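Local coordinates for DUF4442 domain-containing protein (PDB 1SH8) that is of unknown function but is probably a thioesterase, having a DUF4442 domain of the HotDog clan and forming a two-chain assembly, at residues P6-L9 / A10-L13; S72-S75 / A76-Y79; A105-I108 / R109-E112; L129-E132 / Q133-V137. All coordinates share one frame; numbering follows the deposited sequence.

Overall arrangement
Running from the N terminus, contact 1 (6-13) occupies the first turns of helix 7-16, and contact 2 (72-79) is the tight bend that takes the chain out of helix 64-72 into strand 78-89. Contact 3 (105-112) covers the first turns of helix 105-118; contact 4 (129-137) closes the hairpin between strands 120-130 and 136-148. All four are local and follow in series, so none encloses or crosses another. Contacts 2 and 3 touch, with Phe73 and Phe78 packed against helix 105-118. Contact 4 lies about 31 Å from contact 2, centre to centre, on the opposite side of the chain's centre, yet both reach the sheet containing strands 78-89 and 136-148.

Contact 1: residues P6-L9 / A10-L13; sequences PTEL and ARHL
Glu8 sends CG away from its carbonyl carbon (chi1 -62°) and bends again at the next bond, while Arg11 starts with CG opposite its backbone N and then doubles back through chi2, at -91°. The result is a salt bridge, with a direct bond from Arg11 NH1 to Glu8 OE1, 2.9 Å long and nearly straight. Its donor side is flat, since the oxygen lies near the plane of the guanidinium, and OE1 answers with its anti lone pair. The two planar groups are nevertheless twisted 54° against each other. Beneath the guanidinium, Glu8 O sits 3.7 Å from the plane of the Arg11 group, over its centre, so one residue meets both an edge and a face. A water bridges Arg11 NE and Glu8 OE1 weakly, at 3.4 Å from each.

This is the start of helix 7-16, with Pro6 at the N-cap position. Its carbonyl accepts the first of the i to i+4 bonds, from Ala10 N to Pro6 O at 3.0 Å; Arg11, His12 and Leu13 continue the ladder back to Thr7, Glu8 and Leu9. Ala10, whose methyl lies beside the carbonyl oxygens of Pro6 and Thr7, is buried. Along another flank the CD1 methyl of Leu9 meets Leu13 CG at 4.0 Å, and that same Leu13 CG lies 3.3 Å from Leu9 O.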
ATOM      1  N   PRO A   6      -9.858 -19.876  17.060  1.00 12.33           N
ATOM      2  CA  PRO A   6      -9.991 -21.124  16.298  1.00 11.91           C
ATOM      3  C   PRO A   6      -9.712 -20.768  14.830  1.00 11.13           C
ATOM      4  O   PRO A   6      -9.910 -19.624  14.416  1.00 10.61           O
ATOM      5  CB  PRO A   6     -11.438 -21.543  16.562  1.00 11.70           C
ATOM      6  CG  PRO A   6     -12.140 -20.236  16.777  1.00 12.03           C
ATOM      7  CD  PRO A   6     -11.156 -19.450  17.616  1.00 10.81           C
ATOM      8  N   THR A   7      -9.260 -21.742  14.051  1.00 11.65           N
ATOM      9  CA  THR A   7      -8.883 -21.505  12.660  1.00 11.38           C
ATOM     10  C   THR A   7      -9.874 -20.869  11.685  1.00 10.52           C
ATOM     11  O   THR A   7      -9.517 -19.920  10.973  1.00 10.39           O
ATOM     12  CB  THR A   7      -8.358 -22.798  12.029  1.00 12.51           C
ATOM     13  OG1 THR A   7      -7.359 -23.356  12.891  1.00 14.56           O
ATOM     14  CG2 THR A   7      -7.732 -22.512  10.667  1.00 13.86           C
ATOM     15  N   GLU A   8     -11.101 -21.377  11.624  1.00  8.89           N
ATOM     16  CA  GLU A   8     -12.066 -20.815  10.683  1.00 10.61           C
ATOM     17  C   GLU A   8     -12.383 -19.347  10.986  1.00  9.47           C
ATOM     18  O   GLU A   8     -12.509 -18.522  10.071  1.00  8.08           O
ATOM     19  CB  GLU A   8     -13.350 -21.652  10.671  1.00 12.42           C
ATOM     20  CG  GLU A   8     -13.141 -23.091  10.214  1.00 18.07           C
ATOM     21  CD  GLU A   8     -12.305 -23.194   8.941  1.00 24.28           C
ATOM     22  OE1 GLU A   8     -12.647 -22.537   7.930  1.00 25.67           O
ATOM     23  OE2 GLU A   8     -11.299 -23.939   8.950  1.00 29.01           O
ATOM     24  N   LEU A   9     -12.505 -19.025  12.271  1.00  7.87           N
ATOM     25  CA  LEU A   9     -12.787 -17.661  12.677  1.00  7.63           C
ATOM     26  C   LEU A   9     -11.588 -16.772  12.333  1.00  7.79           C
ATOM     27  O   LEU A   9     -11.757 -15.651  11.841  1.00  8.50           O
ATOM     28  CB  LEU A   9     -13.091 -17.617  14.179  1.00  8.10           C
ATOM     29  CG  LEU A   9     -13.300 -16.250  14.844  1.00  8.16           C
ATOM     30  CD1 LEU A   9     -14.352 -15.423  14.100  1.00  7.92           C
ATOM     31  CD2 LEU A   9     -13.714 -16.478  16.290  1.00  9.03           C
ATOM     32  N   ALA A  10     -10.375 -17.275  12.570  1.00  6.99           N
ATOM     33  CA  ALA A  10      -9.174 -16.495  12.262  1.00  7.38           C
ATOM     34  C   ALA A  10      -9.112 -16.209  10.765  1.00  6.83           C
ATOM     35  O   ALA A  10      -8.781 -15.099  10.343  1.00  7.84           O
ATOM     36  CB  ALA A  10      -7.920 -17.245  12.711  1.00  7.73           C
ATOM     37  N   ARG A  11      -9.449 -17.212   9.962  1.00  6.89           N
ATOM     38  CA  ARG A  11      -9.439 -17.059   8.510  1.00  7.73           C
ATOM     39  C   ARG A  11     -10.508 -16.053   8.078  1.00  7.79           C
ATOM     40  O   ARG A  11     -10.256 -15.186   7.241  1.00  7.16           O
ATOM     41  CB  ARG A  11      -9.667 -18.422   7.842  1.00  9.33           C
ATOM     42  CG  ARG A  11      -9.749 -18.387   6.320  1.00 12.85           C
ATOM     43  CD  ARG A  11     -11.186 -18.192   5.866  1.00 15.65           C
ATOM     44  NE  ARG A  11     -12.035 -19.288   6.330  1.00 16.05           N
ATOM     45  CZ  ARG A  11     -13.350 -19.194   6.496  1.00 16.01           C
ATOM     46  NH1 ARG A  11     -14.041 -20.242   6.924  1.00 15.90           N
ATOM     47  NH2 ARG A  11     -13.974 -18.051   6.239  1.00 14.61           N
ATOM     48  N   HIS A  12     -11.696 -16.154   8.667  1.00  7.05           N
ATOM     49  CA  HIS A  12     -12.775 -15.237   8.328  1.00  7.43           C
ATOM     50  C   HIS A  12     -12.366 -13.796   8.633  1.00  7.67           C
ATOM     51  O   HIS A  12     -12.542 -12.901   7.805  1.00  7.76           O
ATOM     52  CB  HIS A  12     -14.047 -15.602   9.106  1.00  7.24           C
ATOM     53  CG  HIS A  12     -15.245 -14.789   8.724  1.00  8.78           C
ATOM     54  ND1 HIS A  12     -15.551 -13.583   9.319  1.00  9.78           N
ATOM     55  CD2 HIS A  12     -16.196 -14.996   7.782  1.00  7.31           C
ATOM     56  CE1 HIS A  12     -16.640 -13.083   8.760  1.00  6.62           C
ATOM     57  NE2 HIS A  12     -17.050 -13.920   7.825  1.00 11.08           N
ATOM     58  N   LEU A  13     -11.813 -13.571   9.821  1.00  7.79           N
ATOM     59  CA  LEU A  13     -11.387 -12.225  10.210  1.00  7.72           C
ATOM     60  C   LEU A  13     -10.272 -11.705   9.301  1.00  8.32           C
ATOM     61  O   LEU A  13     -10.297 -10.551   8.874  1.00  9.33           O
ATOM     62  CB  LEU A  13     -10.932 -12.216  11.671  1.00  8.00           C
ATOM     63  CG  LEU A  13     -12.058 -12.477  12.681  1.00  9.18           C
ATOM     64  CD1 LEU A  13     -11.491 -12.542  14.101  1.00  9.34           C
ATOM     65  CD2 LEU A  13     -13.113 -11.375  12.559  1.00  9.42           C
TER
HETATM   66  O   HOH W   1      -9.651 -21.669   6.510  1.00 43.01           O

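Contact 2: residues S72-S75 / A76-Y79; sequences SFDS and ARFY
Asp74, Ala76 and Phe78 form the frame of this bend, and Asp74 holds the other two. Its carboxylate swings toward the following residues because CG stands opposite the backbone N (chi1 180°). One oxygen then takes two amides: Ala76 N reaches Asp74 OD1 at 3.0 Å, nearly in line with the C-O bond, and Arg77 N reaches the same OD1 at 2.9 Å, coming from well above the carboxylate plane, 56° out of it. Two N-H groups on one oxygen fix the rotation of the carboxylate and would probably help stabilise its negative charge. The backbone of Asp74 does the rest, since Phe78 N bonds to Asp74 O at 3.2 Å.

Side chain to the amide two residues on makes this an Asx turn and, with the backbone bond from Phe78 N four residues on, an Asx motif. It turns the chain between helix 64-72 and strand 78-89 of the HotDog domain. Beside it, Arg77 CB presses on Asp74 CG at 3.4 Å, but the extended arginine carries its guanidinium off, leaving the charged ends apart. That chain runs over the Phe78 ring, with Arg77 CG 3.9 Å above the ring centre of Phe78. Phe78 CD2 also comes to 3.6 Å from Asp74 O. The ring of Phe78 is buried against Phe69, Ala115 and Leu146, while Tyr79 next to it packs on Ile49 of the second subunit.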
ATOM      1  N   SER A  72      -1.591 -15.059  16.845  1.00  8.54           N
ATOM      2  CA  SER A  72      -0.619 -15.144  17.926  1.00  8.94           C
ATOM      3  C   SER A  72      -0.885 -14.400  19.228  1.00 10.20           C
ATOM      4  O   SER A  72      -0.305 -14.746  20.260  1.00 10.75           O
ATOM      5  CB  SER A  72       0.748 -14.715  17.387  1.00  9.42           C
ATOM      6  OG  SER A  72       0.992 -15.307  16.124  1.00  8.84           O
ATOM      7  N   PHE A  73      -1.741 -13.387  19.189  1.00  9.32           N
ATOM      8  CA  PHE A  73      -2.013 -12.606  20.389  1.00  9.87           C
ATOM      9  C   PHE A  73      -3.487 -12.557  20.764  1.00  9.98           C
ATOM     10  O   PHE A  73      -4.350 -12.955  19.984  1.00  9.92           O
ATOM     11  CB  PHE A  73      -1.505 -11.174  20.193  1.00  9.93           C
ATOM     12  CG  PHE A  73      -0.040 -11.090  19.884  1.00 10.88           C
ATOM     13  CD1 PHE A  73       0.909 -11.399  20.857  1.00 12.95           C
ATOM     14  CD2 PHE A  73       0.395 -10.722  18.614  1.00 11.86           C
ATOM     15  CE1 PHE A  73       2.277 -11.343  20.569  1.00 12.52           C
ATOM     16  CE2 PHE A  73       1.755 -10.663  18.317  1.00 12.61           C
ATOM     17  CZ  PHE A  73       2.697 -10.976  19.302  1.00 11.97           C
ATOM     18  N   ASP A  74      -3.749 -12.083  21.984  1.00  9.32           N
ATOM     19  CA  ASP A  74      -5.111 -11.906  22.487  1.00  9.42           C
ATOM     20  C   ASP A  74      -5.596 -10.738  21.637  1.00  9.31           C
ATOM     21  O   ASP A  74      -5.216  -9.593  21.882  1.00 10.04           O
ATOM     22  CB  ASP A  74      -5.067 -11.495  23.959  1.00 10.09           C
ATOM     23  CG  ASP A  74      -6.448 -11.286  24.551  1.00 10.31           C
ATOM     24  OD1 ASP A  74      -7.320 -10.733  23.846  1.00  9.00           O
ATOM     25  OD2 ASP A  74      -6.647 -11.662  25.729  1.00 11.16           O
ATOM     26  N   SER A  75      -6.429 -11.031  20.641  1.00 10.93           N
ATOM     27  CA  SER A  75      -6.902 -10.011  19.711  1.00 11.70           C
ATOM     28  C   SER A  75      -8.017  -9.085  20.179  1.00 12.12           C
ATOM     29  O   SER A  75      -8.556  -8.313  19.392  1.00 12.64           O
ATOM     30  CB  SER A  75      -7.281 -10.666  18.378  1.00 12.42           C
ATOM     31  OG  SER A  75      -8.097 -11.800  18.583  1.00 12.88           O
ATOM     32  N   ALA A  76      -8.362  -9.164  21.457  1.00 11.29           N
ATOM     33  CA  ALA A  76      -9.374  -8.283  22.019  1.00 10.44           C
ATOM     34  C   ALA A  76      -8.631  -7.346  22.970  1.00 11.31           C
ATOM     35  O   ALA A  76      -8.942  -6.159  23.062  1.00 10.83           O
ATOM     36  CB  ALA A  76     -10.424  -9.088  22.774  1.00 11.94           C
ATOM     37  N   ARG A  77      -7.626  -7.887  23.658  1.00 10.94           N
ATOM     38  CA  ARG A  77      -6.823  -7.107  24.599  1.00 11.32           C
ATOM     39  C   ARG A  77      -5.897  -6.123  23.877  1.00 11.28           C
ATOM     40  O   ARG A  77      -5.664  -5.006  24.349  1.00 11.77           O
ATOM     41  CB  ARG A  77      -5.982  -8.044  25.466  1.00 11.62           C
ATOM     42  CG  ARG A  77      -5.122  -7.314  26.479  1.00 13.76           C
ATOM     43  CD  ARG A  77      -4.192  -8.255  27.226  1.00 15.97           C
ATOM     44  NE  ARG A  77      -3.402  -7.540  28.230  1.00 17.12           N
ATOM     45  CZ  ARG A  77      -2.327  -8.040  28.836  1.00 19.48           C
ATOM     46  NH1 ARG A  77      -1.903  -9.265  28.545  1.00 21.25           N
ATOM     47  NH2 ARG A  77      -1.672  -7.313  29.735  1.00 20.12           N
ATOM     48  N   PHE A  78      -5.379  -6.550  22.728  1.00 10.47           N
ATOM     49  CA  PHE A  78      -4.463  -5.741  21.924  1.00  9.42           C
ATOM     50  C   PHE A  78      -4.997  -5.528  20.515  1.00 10.11           C
ATOM     51  O   PHE A  78      -5.956  -6.163  20.090  1.00  9.73           O
ATOM     52  CB  PHE A  78      -3.107  -6.448  21.782  1.00  9.76           C
ATOM     53  CG  PHE A  78      -2.444  -6.782  23.083  1.00 10.45           C
ATOM     54  CD1 PHE A  78      -1.947  -5.776  23.908  1.00 11.14           C
ATOM     55  CD2 PHE A  78      -2.300  -8.108  23.478  1.00 12.18           C
ATOM     56  CE1 PHE A  78      -1.316  -6.085  25.104  1.00 12.84           C
ATOM     57  CE2 PHE A  78      -1.669  -8.431  24.680  1.00 14.17           C
ATOM     58  CZ  PHE A  78      -1.175  -7.418  25.491  1.00 14.54           C
ATOM     59  N   TYR A  79      -4.349  -4.622  19.792  1.00  9.86           N
ATOM     60  CA  TYR A  79      -4.684  -4.370  18.399  1.00  9.21           C
ATOM     61  C   TYR A  79      -3.374  -3.969  17.746  1.00  9.99           C
ATOM     62  O   TYR A  79      -2.488  -3.412  18.402  1.00  9.95           O
ATOM     63  CB  TYR A  79      -5.738  -3.268  18.251  1.00  9.78           C
ATOM     64  CG  TYR A  79      -5.291  -1.889  18.660  1.00 10.61           C
ATOM     65  CD1 TYR A  79      -4.744  -1.005  17.731  1.00 10.53           C
ATOM     66  CD2 TYR A  79      -5.445  -1.456  19.973  1.00 11.11           C
ATOM     67  CE1 TYR A  79      -4.368   0.286  18.104  1.00 11.10           C
ATOM     68  CE2 TYR A  79      -5.074  -0.177  20.357  1.00 12.14           C
ATOM     69  CZ  TYR A  79      -4.538   0.691  19.420  1.00 12.60           C
ATOM     70  OH  TYR A  79      -4.187   1.966  19.811  1.00 13.42           O
TER

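Contact 3: residues A105-I108 / R109-E112; sequences AERI and RQLE
Leu111 N donates to Arg107 O at 2.9 Å with an angle of 166° at the hydrogen, and the leucine side chain closes over the same carbonyl: Leu111 CG lies 3.2 Å from Arg107 O. Equivalent bonds from Arg109, Gln110 and Glu112 make up the first turns of helix 105-118, where Asp104 OD2 receives Arg107 N.

Side chains cross these turns too. Arg107, bent at chi2 and chi3, curls along the helix so that NH1 bonds to Gln110 OE1 at 3.2 Å. The oxygen lies near the guanidinium plane, but the amide stands almost upright to it, 76° between planes. Leu111 CG lies over one face of the Arg107 guanidinium, 3.9 Å above its plane and offset toward the rim; Arg107 NH2 also makes a weak bond to Glu122 O on strand 120-130. On another flank, Arg109 folds back so that its guanidinium lies over Ala105 O, which is 3.6 Å from the plane of the Arg109 group.

Arg107 is thus held by a neutral amide oxygen, whereas the guanidinium of Arg109 only lays a face over Ala105 O; Glu106, though not in contact with it, could ease the charge of Arg109 through space.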
ATOM      1  N   ALA A 105       8.086 -18.409  18.877  1.00 20.86           N
ATOM      2  CA  ALA A 105       7.398 -18.497  20.160  1.00 21.09           C
ATOM      3  C   ALA A 105       7.934 -17.525  21.202  1.00 21.75           C
ATOM      4  O   ALA A 105       7.166 -16.888  21.931  1.00 21.15           O
ATOM      5  CB  ALA A 105       7.482 -19.921  20.692  1.00 20.88           C
ATOM      6  N   GLU A 106       9.257 -17.420  21.272  1.00 21.83           N
ATOM      7  CA  GLU A 106       9.906 -16.532  22.226  1.00 22.71           C
ATOM      8  C   GLU A 106       9.575 -15.064  21.954  1.00 20.13           C
ATOM      9  O   GLU A 106       9.316 -14.305  22.890  1.00 19.15           O
ATOM     10  CB  GLU A 106      11.421 -16.754  22.186  1.00 26.87           C
ATOM     11  CG  GLU A 106      12.209 -15.984  23.235  1.00 34.70           C
ATOM     12  CD  GLU A 106      13.708 -16.245  23.138  1.00 39.40           C
ATOM     13  OE1 GLU A 106      14.124 -17.416  23.302  1.00 41.08           O
ATOM     14  OE2 GLU A 106      14.469 -15.280  22.892  1.00 41.83           O
ATOM     15  N   ARG A 107       9.588 -14.660  20.683  1.00 17.77           N
ATOM     16  CA  ARG A 107       9.268 -13.275  20.330  1.00 16.60           C
ATOM     17  C   ARG A 107       7.823 -12.950  20.688  1.00 14.46           C
ATOM     18  O   ARG A 107       7.518 -11.846  21.133  1.00 13.85           O
ATOM     19  CB  ARG A 107       9.491 -13.013  18.833  1.00 18.18           C
ATOM     20  CG  ARG A 107      10.892 -12.512  18.487  1.00 21.78           C
ATOM     21  CD  ARG A 107      11.214 -11.230  19.236  1.00 22.41           C
ATOM     22  NE  ARG A 107      10.819 -10.014  18.524  1.00 22.33           N
ATOM     23  CZ  ARG A 107      10.536  -8.862  19.128  1.00 22.09           C
ATOM     24  NH1 ARG A 107      10.592  -8.778  20.451  1.00 22.80           N
ATOM     25  NH2 ARG A 107      10.221  -7.788  18.413  1.00 21.70           N
ATOM     26  N   ILE A 108       6.935 -13.915  20.489  1.00 14.67           N
ATOM     27  CA  ILE A 108       5.528 -13.710  20.815  1.00 14.23           C
ATOM     28  C   ILE A 108       5.409 -13.417  22.311  1.00 14.27           C
ATOM     29  O   ILE A 108       4.701 -12.493  22.716  1.00 12.85           O
ATOM     30  CB  ILE A 108       4.678 -14.950  20.445  1.00 13.97           C
ATOM     31  CG1 ILE A 108       4.651 -15.121  18.918  1.00 14.12           C
ATOM     32  CG2 ILE A 108       3.257 -14.793  20.990  1.00 12.95           C
ATOM     33  CD1 ILE A 108       3.934 -16.383  18.432  1.00 13.41           C
ATOM     34  N   ARG A 109       6.115 -14.197  23.129  1.00 15.33           N
ATOM     35  CA  ARG A 109       6.088 -13.985  24.574  1.00 17.60           C
ATOM     36  C   ARG A 109       6.649 -12.613  24.946  1.00 16.86           C
ATOM     37  O   ARG A 109       6.069 -11.903  25.767  1.00 16.47           O
ATOM     38  CB  ARG A 109       6.880 -15.077  25.299  1.00 19.82           C
ATOM     39  CG  ARG A 109       6.121 -16.381  25.450  1.00 25.63           C
ATOM     40  CD  ARG A 109       6.812 -17.302  26.447  1.00 29.59           C
ATOM     41  NE  ARG A 109       8.060 -17.855  25.924  1.00 33.84           N
ATOM     42  CZ  ARG A 109       8.126 -18.848  25.040  1.00 34.12           C
ATOM     43  NH1 ARG A 109       7.014 -19.407  24.576  1.00 35.34           N
ATOM     44  NH2 ARG A 109       9.307 -19.275  24.615  1.00 35.24           N
ATOM     45  N   GLN A 110       7.771 -12.238  24.339  1.00 17.12           N
ATOM     46  CA  GLN A 110       8.381 -10.942  24.621  1.00 17.39           C
ATOM     47  C   GLN A 110       7.427  -9.804  24.276  1.00 16.28           C
ATOM     48  O   GLN A 110       7.248  -8.871  25.060  1.00 16.00           O
ATOM     49  CB  GLN A 110       9.670 -10.770  23.816  1.00 19.77           C
ATOM     50  CG  GLN A 110      10.669 -11.902  23.983  1.00 23.86           C
ATOM     51  CD  GLN A 110      11.962 -11.647  23.226  1.00 27.06           C
ATOM     52  OE1 GLN A 110      11.944 -11.210  22.071  1.00 29.23           O
ATOM     53  NE2 GLN A 110      13.091 -11.925  23.869  1.00 28.71           N
ATOM     54  N   LEU A 111       6.813  -9.891  23.099  1.00 13.92           N
ATOM     55  CA  LEU A 111       5.887  -8.865  22.639  1.00 14.02           C
ATOM     56  C   LEU A 111       4.663  -8.686  23.534  1.00 14.68           C
ATOM     57  O   LEU A 111       4.313  -7.558  23.885  1.00 14.23           O
ATOM     58  CB  LEU A 111       5.444  -9.169  21.204  1.00 12.56           C
ATOM     59  CG  LEU A 111       6.535  -8.971  20.143  1.00 12.01           C
ATOM     60  CD1 LEU A 111       6.136  -9.649  18.844  1.00 10.87           C
ATOM     61  CD2 LEU A 111       6.773  -7.481  19.936  1.00 11.94           C
ATOM     62  N   GLU A 112       4.008  -9.783  23.907  1.00 16.17           N
ATOM     63  CA  GLU A 112       2.821  -9.673  24.755  1.00 18.53           C
ATOM     64  C   GLU A 112       3.174  -9.148  26.139  1.00 18.19           C
ATOM     65  O   GLU A 112       2.412  -8.388  26.737  1.00 18.23           O
ATOM     66  CB  GLU A 112       2.104 -11.018  24.866  1.00 22.19           C
ATOM     67  CG  GLU A 112       2.994 -12.176  25.230  1.00 30.02           C
ATOM     68  CD  GLU A 112       2.246 -13.496  25.225  1.00 34.63           C
ATOM     69  OE1 GLU A 112       1.521 -13.759  24.241  1.00 37.24           O
ATOM     70  OE2 GLU A 112       2.387 -14.269  26.200  1.00 36.85           O
TER

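Contact 4: residues L129-E132 / Q133-V137; sequences LTDE and QGEVV
Gln133 N bonds to Asp131 OD1 at 2.8 Å, meeting the carboxylate from above its plane: an Asx turn that starts the bend. The aspartate can reach forward over the turn because its CG sits between backbone N and carbonyl carbon (chi1 64°). Gly134 follows and completes the type I turn from Asp131 to Gly134, its N lying 2.8 Å from Asp131 O and well above that carbonyl plane. With phi at 81° it adopts a backbone shape in which any CB would collide with the carbonyl oxygen of Gln133.

Glu135 is gripped at both ends of its backbone. Glu135 N donates to Asp131 OD1 at 3.0 Å, from the face of the carboxylate opposite to the one Gln133 uses, so that a single oxygen is clasped between two amides. Glu135 O accepts Asp131 N, also at 3.0 Å, in the carbonyl plane. The side chain of Glu135 runs alongside that of Asp131, CB 3.4 Å from Asp131 OD2, and its carboxylate finds its salt bridge with Arg91.

Val136 stands across from Thr130 in a non-hydrogen-bonded antiparallel pair; Val136 CG2 meets Thr130 CG2 at 4.2 Å. At Val137 the ladder resumes, N to Leu129 O at 2.9 Å, while its CG2 methyl packs on Leu129 CB. Leu129 itself is buried against Leu57, Leu60 and Ala61 of helix 54-62.

A type I turn followed by a left-handed glycine, a G1 bulge, is the classic 3:5 hairpin, here joining strands 120-130 and 136-148 of the HotDog sheet.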
ATOM      1  N   LEU A 129       7.465 -11.626  -1.691  1.00  6.84           N
ATOM      2  CA  LEU A 129       6.227 -12.021  -2.353  1.00  7.35           C
ATOM      3  C   LEU A 129       6.688 -12.813  -3.565  1.00  7.75           C
ATOM      4  O   LEU A 129       7.576 -12.373  -4.295  1.00  7.42           O
ATOM      5  CB  LEU A 129       5.426 -10.789  -2.788  1.00  8.92           C
ATOM      6  CG  LEU A 129       4.527 -10.142  -1.725  1.00  9.18           C
ATOM      7  CD1 LEU A 129       5.320  -9.823  -0.462  1.00 10.83           C
ATOM      8  CD2 LEU A 129       3.899  -8.884  -2.324  1.00  8.49           C
ATOM      9  N   THR A 130       6.089 -13.978  -3.784  1.00  7.53           N
ATOM     10  CA  THR A 130       6.503 -14.825  -4.893  1.00  8.05           C
ATOM     11  C   THR A 130       5.368 -15.219  -5.820  1.00  7.93           C
ATOM     12  O   THR A 130       4.210 -15.278  -5.405  1.00  8.22           O
ATOM     13  CB  THR A 130       7.162 -16.121  -4.360  1.00  9.54           C
ATOM     14  OG1 THR A 130       6.212 -16.852  -3.568  1.00 12.22           O
ATOM     15  CG2 THR A 130       8.370 -15.785  -3.492  1.00  9.76           C
ATOM     16  N   ASP A 131       5.696 -15.483  -7.081  1.00  7.96           N
ATOM     17  CA  ASP A 131       4.673 -15.917  -8.023  1.00  8.93           C
ATOM     18  C   ASP A 131       4.620 -17.450  -8.048  1.00 10.38           C
ATOM     19  O   ASP A 131       5.330 -18.113  -7.288  1.00  9.80           O
ATOM     20  CB  ASP A 131       4.917 -15.345  -9.428  1.00  9.41           C
ATOM     21  CG  ASP A 131       6.201 -15.836 -10.060  1.00 10.56           C
ATOM     22  OD1 ASP A 131       6.730 -16.894  -9.653  1.00  9.62           O
ATOM     23  OD2 ASP A 131       6.672 -15.155 -10.998  1.00 11.21           O
ATOM     24  N   GLU A 132       3.778 -18.007  -8.913  1.00 10.89           N
ATOM     25  CA  GLU A 132       3.601 -19.456  -8.998  1.00 13.34           C
ATOM     26  C   GLU A 132       4.854 -20.273  -9.307  1.00 13.57           C
ATOM     27  O   GLU A 132       4.873 -21.487  -9.087  1.00 13.23           O
ATOM     28  CB  GLU A 132       2.494 -19.767 -10.009  1.00 15.26           C
ATOM     29  CG  GLU A 132       1.108 -19.366  -9.494  1.00 22.71           C
ATOM     30  CD  GLU A 132       0.033 -19.414 -10.567  1.00 27.79           C
ATOM     31  OE1 GLU A 132       0.001 -20.410 -11.327  1.00 29.95           O
ATOM     32  OE2 GLU A 132      -0.784 -18.462 -10.643  1.00 28.55           O
ATOM     33  N   GLN A 133       5.893 -19.603  -9.802  1.00 13.33           N
ATOM     34  CA  GLN A 133       7.161 -20.250 -10.135  1.00 13.64           C
ATOM     35  C   GLN A 133       8.191 -20.013  -9.033  1.00 12.27           C
ATOM     36  O   GLN A 133       9.352 -20.401  -9.163  1.00 11.13           O
ATOM     37  CB  GLN A 133       7.703 -19.693 -11.453  1.00 17.28           C
ATOM     38  CG  GLN A 133       6.808 -19.949 -12.642  1.00 23.37           C
ATOM     39  CD  GLN A 133       6.750 -21.410 -12.984  1.00 27.82           C
ATOM     40  OE1 GLN A 133       7.767 -22.014 -13.331  1.00 30.85           O
ATOM     41  NE2 GLN A 133       5.564 -21.999 -12.880  1.00 31.42           N
ATOM     42  N   GLY A 134       7.767 -19.361  -7.954  1.00 10.97           N
ATOM     43  CA  GLY A 134       8.681 -19.086  -6.861  1.00  9.60           C
ATOM     44  C   GLY A 134       9.581 -17.883  -7.093  1.00 11.01           C
ATOM     45  O   GLY A 134      10.513 -17.651  -6.309  1.00 10.68           O
ATOM     46  N   GLU A 135       9.340 -17.130  -8.169  1.00  9.58           N
ATOM     47  CA  GLU A 135      10.139 -15.932  -8.447  1.00  9.38           C
ATOM     48  C   GLU A 135       9.726 -14.826  -7.476  1.00  9.25           C
ATOM     49  O   GLU A 135       8.540 -14.632  -7.209  1.00  8.19           O
ATOM     50  CB  GLU A 135       9.922 -15.416  -9.878  1.00  9.11           C
ATOM     51  CG  GLU A 135      10.534 -16.253 -10.982  1.00 14.29           C
ATOM     52  CD  GLU A 135      12.036 -16.439 -10.824  1.00 16.84           C
ATOM     53  OE1 GLU A 135      12.767 -15.443 -10.634  1.00 17.77           O
ATOM     54  OE2 GLU A 135      12.487 -17.598 -10.898  1.00 20.00           O
ATOM     55  N   VAL A 136      10.708 -14.101  -6.955  1.00  8.90           N
ATOM     56  CA  VAL A 136      10.442 -13.006  -6.030  1.00  8.66           C
ATOM     57  C   VAL A 136      10.037 -11.775  -6.836  1.00  8.80           C
ATOM     58  O   VAL A 136      10.853 -11.191  -7.548  1.00 10.46           O
ATOM     59  CB  VAL A 136      11.692 -12.706  -5.182  1.00 10.13           C
ATOM     60  CG1 VAL A 136      11.448 -11.500  -4.284  1.00 10.53           C
ATOM     61  CG2 VAL A 136      12.035 -13.928  -4.342  1.00  9.74           C
ATOM     62  N   VAL A 137       8.771 -11.382  -6.728  1.00  6.88           N
ATOM     63  CA  VAL A 137       8.282 -10.240  -7.486  1.00  7.01           C
ATOM     64  C   VAL A 137       8.381  -8.915  -6.735  1.00  6.48           C
ATOM     65  O   VAL A 137       8.414  -7.847  -7.349  1.00  6.64           O
ATOM     66  CB  VAL A 137       6.815 -10.462  -7.936  1.00  7.26           C
ATOM     67  CG1 VAL A 137       6.720 -11.728  -8.789  1.00  6.80           C
ATOM     68  CG2 VAL A 137       5.893 -10.558  -6.717  1.00  6.50           C
TER